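Local atomic coordinates of histone-lysine N-methyltransferase family member SUVH9 (Arabidopsis thaliana, PDB entry 4NJ5), a protein that plays a role in gene silencing, apparently without methyltransferase activity, and may bind methylated DNA and recruit RNA polymerase V to chromatin. Residues 149-154 against 209-214; 163-168 against 200-205; 285-290 against 392-397. One frame throughout, in Å; residues are numbered along the deposited sequence.

Contact 1 of 3, residues 149-154 against 209-214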
loop_
_atom_site.group_PDB
_atom_site.type_symbol
_atom_site.label_atom_id
_atom_site.label_comp_id
_atom_site.label_asym_id
_atom_site.label_seq_id
_atom_site.Cartn_x
_atom_site.Cartn_y
_atom_site.Cartn_z
ATOM N N GLY A 149 29.464 2.522 6.182
ATOM C CA GLY A 149 29.124 1.622 7.270
ATOM C C GLY A 149 30.192 0.596 7.602
ATOM O O GLY A 149 29.956 -0.309 8.399
ATOM N N ARG A 150 31.366 0.730 6.994
ATOM C CA ARG A 150 32.453 -0.212 7.240
ATOM C C ARG A 150 33.135 0.092 8.570
ATOM O O ARG A 150 33.488 1.241 8.844
ATOM C CB ARG A 150 33.472 -0.162 6.104
ATOM C CG ARG A 150 32.854 -0.282 4.719
ATOM C CD ARG A 150 33.920 -0.378 3.637
ATOM N NE ARG A 150 34.815 0.773 3.643
ATOM C CZ ARG A 150 35.786 0.971 2.760
ATOM N NH1 ARG A 150 35.993 0.093 1.785
ATOM N NH2 ARG A 150 36.549 2.051 2.846
ATOM N N GLN A 151 33.311 -0.939 9.394
ATOM C CA GLN A 151 33.969 -0.779 10.685
ATOM C C GLN A 151 35.374 -0.217 10.488
ATOM O O GLN A 151 36.160 -0.752 9.706
ATOM C CB GLN A 151 34.027 -2.112 11.433
ATOM C CG GLN A 151 34.075 -1.967 12.949
ATOM C CD GLN A 151 32.863 -1.235 13.496
ATOM O OE1 GLN A 151 31.724 -1.550 13.148
ATOM N NE2 GLN A 151 33.102 -0.245 14.349
ATOM N N ALA A 152 35.677 0.877 11.181
ATOM C CA ALA A 152 36.954 1.560 10.993
ATOM C C ALA A 152 37.705 1.786 12.305
ATOM O O ALA A 152 38.885 2.119 12.299
ATOM C CB ALA A 152 36.749 2.873 10.257
ATOM N N GLU A 153 37.012 1.606 13.424
ATOM C CA GLU A 153 37.640 1.671 14.738
ATOM C C GLU A 153 36.863 0.805 15.724
ATOM O O GLU A 153 35.760 0.352 15.419
ATOM C CB GLU A 153 37.723 3.117 15.240
ATOM C CG GLU A 153 36.377 3.801 15.406
ATOM C CD GLU A 153 36.504 5.264 15.794
ATOM O OE1 GLU A 153 37.081 5.552 16.865
ATOM O OE2 GLU A 153 36.027 6.125 15.026
ATOM N N HIS A 154 37.444 0.567 16.897
ATOM C CA HIS A 154 36.799 -0.241 17.925
ATOM C C HIS A 154 35.488 0.390 18.375
ATOM O O HIS A 154 35.409 1.602 18.580
ATOM C CB HIS A 154 37.716 -0.413 19.138
ATOM C CG HIS A 154 39.068 -0.956 18.808
ATOM N ND1 HIS A 154 39.250 -2.108 18.062
ATOM C CD2 HIS A 154 40.311 -0.524 19.123
ATOM C CE1 HIS A 154 40.536 -2.347 17.933
ATOM N NE2 HIS A 154 41.207 -1.400 18.571
ATOM N N SER A 209 38.587 -7.671 10.493
ATOM C CA SER A 209 39.257 -6.385 10.432
ATOM C C SER A 209 40.154 -6.219 11.657
ATOM O O SER A 209 41.252 -5.677 11.564
ATOM C CB SER A 209 38.218 -5.267 10.374
ATOM O OG SER A 209 37.294 -5.380 11.441
ATOM N N GLY A 210 39.681 -6.697 12.804
ATOM C CA GLY A 210 40.444 -6.599 14.034
ATOM C C GLY A 210 39.884 -5.577 15.004
ATOM O O GLY A 210 40.438 -5.364 16.082
ATOM N N PHE A 211 38.785 -4.935 14.624
ATOM C CA PHE A 211 38.151 -3.949 15.489
ATOM C C PHE A 211 37.172 -4.619 16.442
ATOM O O PHE A 211 36.520 -5.599 16.089
ATOM C CB PHE A 211 37.438 -2.875 14.660
ATOM C CG PHE A 211 38.332 -2.183 13.668
ATOM C CD1 PHE A 211 39.375 -1.379 14.098
ATOM C CD2 PHE A 211 38.130 -2.337 12.308
ATOM C CE1 PHE A 211 40.202 -0.741 13.188
ATOM C CE2 PHE A 211 38.951 -1.703 11.391
ATOM C CZ PHE A 211 39.988 -0.904 11.831
ATOM N N GLY A 212 37.082 -4.093 17.659
ATOM C CA GLY A 212 36.137 -4.608 18.629
ATOM C C GLY A 212 34.731 -4.127 18.324
ATOM O O GLY A 212 34.520 -2.951 18.035
ATOM N N VAL A 213 33.774 -5.047 18.367
ATOM C CA VAL A 213 32.365 -4.713 18.196
ATOM C C VAL A 213 31.552 -5.372 19.307
ATOM O O VAL A 213 32.036 -6.277 19.993
ATOM C CB VAL A 213 31.824 -5.193 16.833
ATOM C CG1 VAL A 213 32.688 -4.662 15.687
ATOM C CG2 VAL A 213 31.752 -6.713 16.794
ATOM N N PHE A 214 30.319 -4.914 19.492
ATOM C CA PHE A 214 29.431 -5.542 20.459
ATOM C C PHE A 214 28.293 -6.285 19.755
ATOM O O PHE A 214 27.738 -5.803 18.768
ATOM C CB PHE A 214 28.885 -4.510 21.452
ATOM C CG PHE A 214 29.948 -3.851 22.289
ATOM C CD1 PHE A 214 30.500 -2.640 21.904
ATOM C CD2 PHE A 214 30.400 -4.446 23.457
ATOM C CE1 PHE A 214 31.481 -2.030 22.674
ATOM C CE2 PHE A 214 31.379 -3.841 24.230
ATOM C CZ PHE A 214 31.918 -2.630 23.837
#
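F211 lies against the backbone of 151-153 within the SRA (YDG) domain, at the hairpin turn that leads from strand 190-206 into strand 212-220. Its CB meets E153 O at 3.7 Å, and chi1 (-56°) sets CG anti to the carbonyl carbon, beside the backbone N. CG is close to E153 C, and CD1 approaches E153 CA at 3.6 Å. On the other flank CD2 and CE2 both meet Q151 O, the latter at 3.4 Å. At the tip, CE1 and CZ each approach A152 O. One face of the ring therefore lies on peptide groups, with E153 N over its centre and A152 C offset toward the rim. Q151 slides past F211 in the opposite direction, its CG 3.9 Å from F211 CB, and its CD also touches V213 CG1. Its amide is held in place by a nearly straight bond from Q151 NE2 to E153 O (2.9 Å), with G143 and Q145 as further partners. H154 turns its ring face to the edge of F211, planes 65° apart in an offset edge-to-face pair. A hydrogen bond adds to this: G212 N donates to H154 ND1 at 3.0 Å, tilted 16° from the imidazole plane.

Contact 2 of 3, residues 163-168 against 200-205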
loop_
_atom_site.group_PDB
_atom_site.type_symbol
_atom_site.label_atom_id
_atom_site.label_comp_id
_atom_site.label_asym_id
_atom_site.label_seq_id
_atom_site.Cartn_x
_atom_site.Cartn_y
_atom_site.Cartn_z
ATOM N N ALA A 163 22.802 1.342 25.508
ATOM C CA ALA A 163 21.348 1.285 25.610
ATOM C C ALA A 163 20.829 -0.131 25.360
ATOM O O ALA A 163 19.908 -0.586 26.034
ATOM C CB ALA A 163 20.714 2.265 24.648
ATOM N N MET A 164 21.425 -0.817 24.388
ATOM C CA MET A 164 21.091 -2.210 24.106
ATOM C C MET A 164 21.385 -3.062 25.335
ATOM O O MET A 164 20.538 -3.845 25.776
ATOM C CB MET A 164 21.893 -2.732 22.907
ATOM C CG MET A 164 21.520 -2.115 21.566
ATOM S SD MET A 164 19.874 -2.584 20.990
ATOM C CE MET A 164 20.134 -4.299 20.537
ATOM N N GLU A 165 22.588 -2.899 25.881
ATOM C CA GLU A 165 22.998 -3.603 27.094
ATOM C C GLU A 165 21.990 -3.416 28.225
ATOM O O GLU A 165 21.562 -4.373 28.873
ATOM C CB GLU A 165 24.392 -3.123 27.516
ATOM C CG GLU A 165 24.655 -3.141 29.013
ATOM C CD GLU A 165 24.828 -4.541 29.562
ATOM O OE1 GLU A 165 25.226 -5.442 28.794
ATOM O OE2 GLU A 165 24.572 -4.734 30.767
ATOM N N ARG A 166 21.607 -2.167 28.444
ATOM C CA ARG A 166 20.670 -1.829 29.497
ATOM C C ARG A 166 19.294 -2.442 29.248
ATOM O O ARG A 166 18.631 -2.895 30.183
ATOM C CB ARG A 166 20.556 -0.311 29.634
ATOM C CG ARG A 166 21.198 0.232 30.894
ATOM C CD ARG A 166 22.648 -0.212 31.035
ATOM N NE ARG A 166 23.057 -0.240 32.436
ATOM C CZ ARG A 166 23.080 -1.339 33.184
ATOM N NH1 ARG A 166 22.738 -2.508 32.658
ATOM N NH2 ARG A 166 23.456 -1.271 34.454
ATOM N N SER A 167 18.867 -2.459 27.990
ATOM C CA SER A 167 17.587 -3.068 27.649
ATOM C C SER A 167 17.616 -4.571 27.896
ATOM O O SER A 167 16.605 -5.155 28.293
ATOM C CB SER A 167 17.184 -2.752 26.208
ATOM O OG SER A 167 16.593 -1.466 26.127
ATOM N N MET A 168 18.770 -5.197 27.669
ATOM C CA MET A 168 18.929 -6.596 28.052
ATOM C C MET A 168 18.765 -6.728 29.552
ATOM O O MET A 168 18.039 -7.594 30.038
ATOM C CB MET A 168 20.302 -7.144 27.666
ATOM C CG MET A 168 20.549 -8.542 28.229
ATOM S SD MET A 168 22.188 -9.208 27.895
ATOM C CE MET A 168 23.206 -8.065 28.828
ATOM N N VAL A 200 18.509 -11.130 25.118
ATOM C CA VAL A 200 18.713 -12.144 26.149
ATOM C C VAL A 200 20.182 -12.466 26.381
ATOM O O VAL A 200 20.519 -13.245 27.276
ATOM C CB VAL A 200 17.974 -13.446 25.808
ATOM C CG1 VAL A 200 16.498 -13.164 25.575
ATOM C CG2 VAL A 200 18.598 -14.099 24.584
ATOM N N ASP A 201 21.051 -11.873 25.568
ATOM C CA ASP A 201 22.487 -12.075 25.716
ATOM C C ASP A 201 23.281 -10.993 24.989
ATOM O O ASP A 201 22.808 -10.419 24.015
ATOM C CB ASP A 201 22.896 -13.463 25.219
ATOM C CG ASP A 201 24.250 -13.889 25.744
ATOM O OD1 ASP A 201 24.751 -13.232 26.679
ATOM O OD2 ASP A 201 24.811 -14.879 25.230
ATOM N N SER A 202 24.483 -10.712 25.479
ATOM C CA SER A 202 25.356 -9.725 24.850
ATOM C C SER A 202 26.811 -10.098 25.074
ATOM O O SER A 202 27.151 -10.707 26.089
ATOM C CB SER A 202 25.103 -8.335 25.427
ATOM O OG SER A 202 25.679 -8.220 26.716
ATOM N N TRP A 203 27.675 -9.727 24.135
ATOM C CA TRP A 203 29.092 -10.040 24.275
ATOM C C TRP A 203 29.993 -9.174 23.404
ATOM O O TRP A 203 29.527 -8.496 22.488
ATOM C CB TRP A 203 29.344 -11.525 23.989
ATOM C CG TRP A 203 29.132 -11.921 22.561
ATOM C CD1 TRP A 203 30.088 -12.043 21.595
ATOM C CD2 TRP A 203 27.884 -12.255 21.934
ATOM N NE1 TRP A 203 29.516 -12.431 20.408
ATOM C CE2 TRP A 203 28.166 -12.568 20.589
ATOM C CE3 TRP A 203 26.561 -12.319 22.379
ATOM C CZ2 TRP A 203 27.171 -12.940 19.686
ATOM C CZ3 TRP A 203 25.574 -12.689 21.479
ATOM C CH2 TRP A 203 25.885 -12.994 20.149
ATOM N N PHE A 204 31.286 -9.199 23.718
ATOM C CA PHE A 204 32.312 -8.536 22.918
ATOM C C PHE A 204 32.752 -9.489 21.825
ATOM O O PHE A 204 32.948 -10.675 22.082
ATOM C CB PHE A 204 33.511 -8.180 23.798
ATOM C CG PHE A 204 34.657 -7.545 23.053
ATOM C CD1 PHE A 204 34.611 -6.208 22.689
ATOM C CD2 PHE A 204 35.793 -8.279 22.746
ATOM C CE1 PHE A 204 35.665 -5.620 22.018
ATOM C CE2 PHE A 204 36.855 -7.697 22.074
ATOM C CZ PHE A 204 36.790 -6.363 21.710
ATOM N N ASP A 205 32.903 -8.979 20.608
ATOM C CA ASP A 205 33.303 -9.827 19.489
ATOM C C ASP A 205 34.255 -9.103 18.537
ATOM O O ASP A 205 34.316 -7.876 18.515
ATOM C CB ASP A 205 32.073 -10.330 18.732
ATOM C CG ASP A 205 32.343 -11.614 17.974
ATOM O OD1 ASP A 205 33.521 -11.878 17.653
ATOM O OD2 ASP A 205 31.380 -12.360 17.702
#
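M168 supplies the close packing here by laying its thioether across the backbone of strand 200-205. Its CG is anti to the backbone N (chi1 172°), and a bend at chi3 (65°) swings CE toward S202. The sulphur rests on the backbone, with M168 SD 3.6 Å from D201 C and about as far from D201 CA. Beyond it, M168 CE approaches S202 OG at 3.3 Å and S202 CB at 3.9 Å, so the methyl group meets the serine side chain through both of its heavy atoms. M168 also touches I199, one residue earlier on the same strand, while S202 packs on Y216 of the adjoining strand 212-220.

The other part of the contact is looser and polar. Between E165 OE1 and S202 OG, 3.5 Å apart, there is at most a weak hydrogen bond, and another acceptor lies within reach of the same proton. The second carboxylate oxygen, E165 OE2, lies 3.4 Å from R166 NH1 but well out of the guanidinium plane, so this is an attraction of charges without a directed N-H; R166 has a further salt bridge to E115. V200 and D201 are exposed, and their CB atoms point away from the helix. The small buried area, 158 Å², fits a contact made at the surface.

The axes of segments 163-168 and 200-205 run roughly antiparallel, at 145°, with a closest approach of 8.7 Å. M164 and S167 of the same helix pack on I199 and on strand 117-124, consistent with a helix laid against the curled β-sheet of the SRA fold.

Contact 3 of 3, residues 285-290 against 392-397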
loop_
_atom_site.group_PDB
_atom_site.type_symbol
_atom_site.label_atom_id
_atom_site.label_comp_id
_atom_site.label_asym_id
_atom_site.label_seq_id
_atom_site.Cartn_x
_atom_site.Cartn_y
_atom_site.Cartn_z
ATOM N N THR A 285 -14.746 -4.509 -18.946
ATOM C CA THR A 285 -16.204 -4.463 -18.964
ATOM C C THR A 285 -16.751 -4.405 -20.387
ATOM O O THR A 285 -16.263 -3.643 -21.220
ATOM C CB THR A 285 -16.743 -3.269 -18.147
ATOM O OG1 THR A 285 -16.756 -3.612 -16.756
ATOM C CG2 THR A 285 -18.162 -2.904 -18.579
ATOM N N SER A 286 -17.752 -5.235 -20.662
ATOM C CA SER A 286 -18.405 -5.231 -21.963
ATOM C C SER A 286 -19.652 -4.350 -21.953
ATOM O O SER A 286 -20.624 -4.629 -21.251
ATOM C CB SER A 286 -18.759 -6.651 -22.395
ATOM O OG SER A 286 -19.534 -6.635 -23.580
ATOM N N PHE A 287 -19.608 -3.276 -22.731
ATOM C CA PHE A 287 -20.739 -2.372 -22.856
ATOM C C PHE A 287 -21.664 -2.874 -23.961
ATOM O O PHE A 287 -21.221 -3.600 -24.849
ATOM C CB PHE A 287 -20.245 -0.944 -23.112
ATOM C CG PHE A 287 -19.522 -0.342 -21.936
ATOM C CD1 PHE A 287 -20.223 0.047 -20.805
ATOM C CD2 PHE A 287 -18.142 -0.178 -21.953
ATOM C CE1 PHE A 287 -19.565 0.592 -19.714
ATOM C CE2 PHE A 287 -17.475 0.372 -20.860
ATOM C CZ PHE A 287 -18.188 0.756 -19.742
ATOM N N PRO A 288 -22.959 -2.521 -23.890
ATOM C CA PRO A 288 -23.937 -3.017 -24.865
ATOM C C PRO A 288 -23.554 -2.686 -26.299
ATOM O O PRO A 288 -23.173 -1.549 -26.579
ATOM C CB PRO A 288 -25.232 -2.288 -24.475
ATOM C CG PRO A 288 -24.815 -1.181 -23.570
ATOM C CD PRO A 288 -23.596 -1.678 -22.866
ATOM N N PRO A 289 -23.642 -3.682 -27.194
ATOM C CA PRO A 289 -23.303 -3.526 -28.610
ATOM C C PRO A 289 -24.065 -2.364 -29.225
ATOM O O PRO A 289 -25.288 -2.289 -29.091
ATOM C CB PRO A 289 -23.770 -4.848 -29.227
ATOM C CG PRO A 289 -23.709 -5.822 -28.113
ATOM C CD PRO A 289 -24.097 -5.048 -26.886
ATOM N N GLY A 290 -23.341 -1.461 -29.876
ATOM C CA GLY A 290 -23.960 -0.301 -30.483
ATOM C C GLY A 290 -24.025 0.896 -29.557
ATOM O O GLY A 290 -24.945 1.707 -29.653
ATOM N N GLY A 392 -17.386 -6.502 -15.728
ATOM C CA GLY A 392 -18.576 -7.318 -15.869
ATOM C C GLY A 392 -19.300 -6.964 -17.151
ATOM O O GLY A 392 -18.749 -6.271 -18.010
ATOM N N VAL A 393 -20.533 -7.438 -17.291
ATOM C CA VAL A 393 -21.337 -7.120 -18.465
ATOM C C VAL A 393 -22.306 -5.988 -18.134
ATOM O O VAL A 393 -23.210 -6.158 -17.322
ATOM C CB VAL A 393 -22.111 -8.356 -18.967
ATOM C CG1 VAL A 393 -22.960 -8.006 -20.184
ATOM C CG2 VAL A 393 -21.148 -9.489 -19.286
ATOM N N ALA A 394 -22.106 -4.833 -18.760
ATOM C CA ALA A 394 -22.921 -3.655 -18.475
ATOM C C ALA A 394 -24.265 -3.691 -19.189
ATOM O O ALA A 394 -24.355 -4.091 -20.348
ATOM C CB ALA A 394 -22.163 -2.380 -18.827
ATOM N N LEU A 395 -25.306 -3.261 -18.483
ATOM C CA LEU A 395 -26.660 -3.267 -19.022
ATOM C C LEU A 395 -27.266 -1.872 -19.098
ATOM O O LEU A 395 -26.901 -0.970 -18.336
ATOM C CB LEU A 395 -27.584 -4.142 -18.172
ATOM C CG LEU A 395 -27.420 -5.662 -18.120
ATOM C CD1 LEU A 395 -26.718 -6.183 -19.360
ATOM C CD2 LEU A 395 -26.678 -6.079 -16.866
ATOM N N THR A 396 -28.203 -1.713 -20.028
ATOM C CA THR A 396 -29.075 -0.549 -20.060
ATOM C C THR A 396 -30.146 -0.756 -18.999
ATOM O O THR A 396 -30.172 -1.796 -18.347
ATOM C CB THR A 396 -29.781 -0.425 -21.421
ATOM O OG1 THR A 396 -30.462 -1.650 -21.721
ATOM C CG2 THR A 396 -28.769 -0.149 -22.520
ATOM N N ARG A 397 -31.040 0.210 -18.830
ATOM C CA ARG A 397 -32.134 0.040 -17.881
ATOM C C ARG A 397 -33.139 -1.029 -18.324
ATOM O O ARG A 397 -33.668 -1.753 -17.493
ATOM C CB ARG A 397 -32.811 1.382 -17.582
ATOM C CG ARG A 397 -33.952 1.285 -16.574
ATOM C CD ARG A 397 -34.063 2.533 -15.712
ATOM N NE ARG A 397 -32.871 2.726 -14.890
ATOM C CZ ARG A 397 -32.873 3.222 -13.657
ATOM N NH1 ARG A 397 -34.013 3.582 -13.082
ATOM N NH2 ARG A 397 -31.733 3.354 -12.995
#
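T285 and S286 meet G392 and A394 through three hydrogen bonds that fasten a pre-SET loop alongside strand 393-395 of the SET domain. S286 supplies both backbone bonds of a single β-bridge with V393: S286 N donates to G392 O at 3.0 Å, and A394 N donates to S286 O at 2.9 Å. The touching parts run in nearly the same direction, 27° apart, as in a parallel bridge. The third bond comes from a side chain, with G392 N pointing at T285 OG1 over 3.1 Å and an N-H...O angle of 162°. Chi1 of -81° puts OG1 anti to the carbonyl carbon, where it accepts from G392 N. The backbone of T285 has partners of its own, E389 at its N and R485 at its O.

Farther out the contact becomes apolar. T285 CG2 sits over the centre of one face of the F287 ring and is 4.0 Å from A394 CB, and H478 makes an edge-to-face pair with the same ring. An alanine in place of T285 would probably leave G392 N without this acceptor and open a gap where CG2 had packed against A394 and the ring of F287. P288 follows, its CD 3.6 Å from A394 O and its CG near CG2 of T396, the N-cap residue of helix 397-405. A394 CB, whose bond from CA points toward the loop, lies 3.7 Å from F287 CD1.

In the fold
After the helices 8-35 and 46-60 the chain enters the SRA domain, where contact 1 opens at 149-154. Helix 159-169 follows and opens contact 2, which closes when strand 190-206 returns past the helix. Contact 1 closes only after the next turn, at 209-214, so contact 2 is nested inside its loop. The two share a sheet: strands 190-206 and 212-220 are neighbours, with V213 N 2.9 Å from D205 O, a probable hydrogen bond. Contact 3 comes later in series, closing a loop of about a hundred residues that joins pre-SET to SET. Its centre lies about 68 Å from that of contact 1, on the opposite side of the chain's centre.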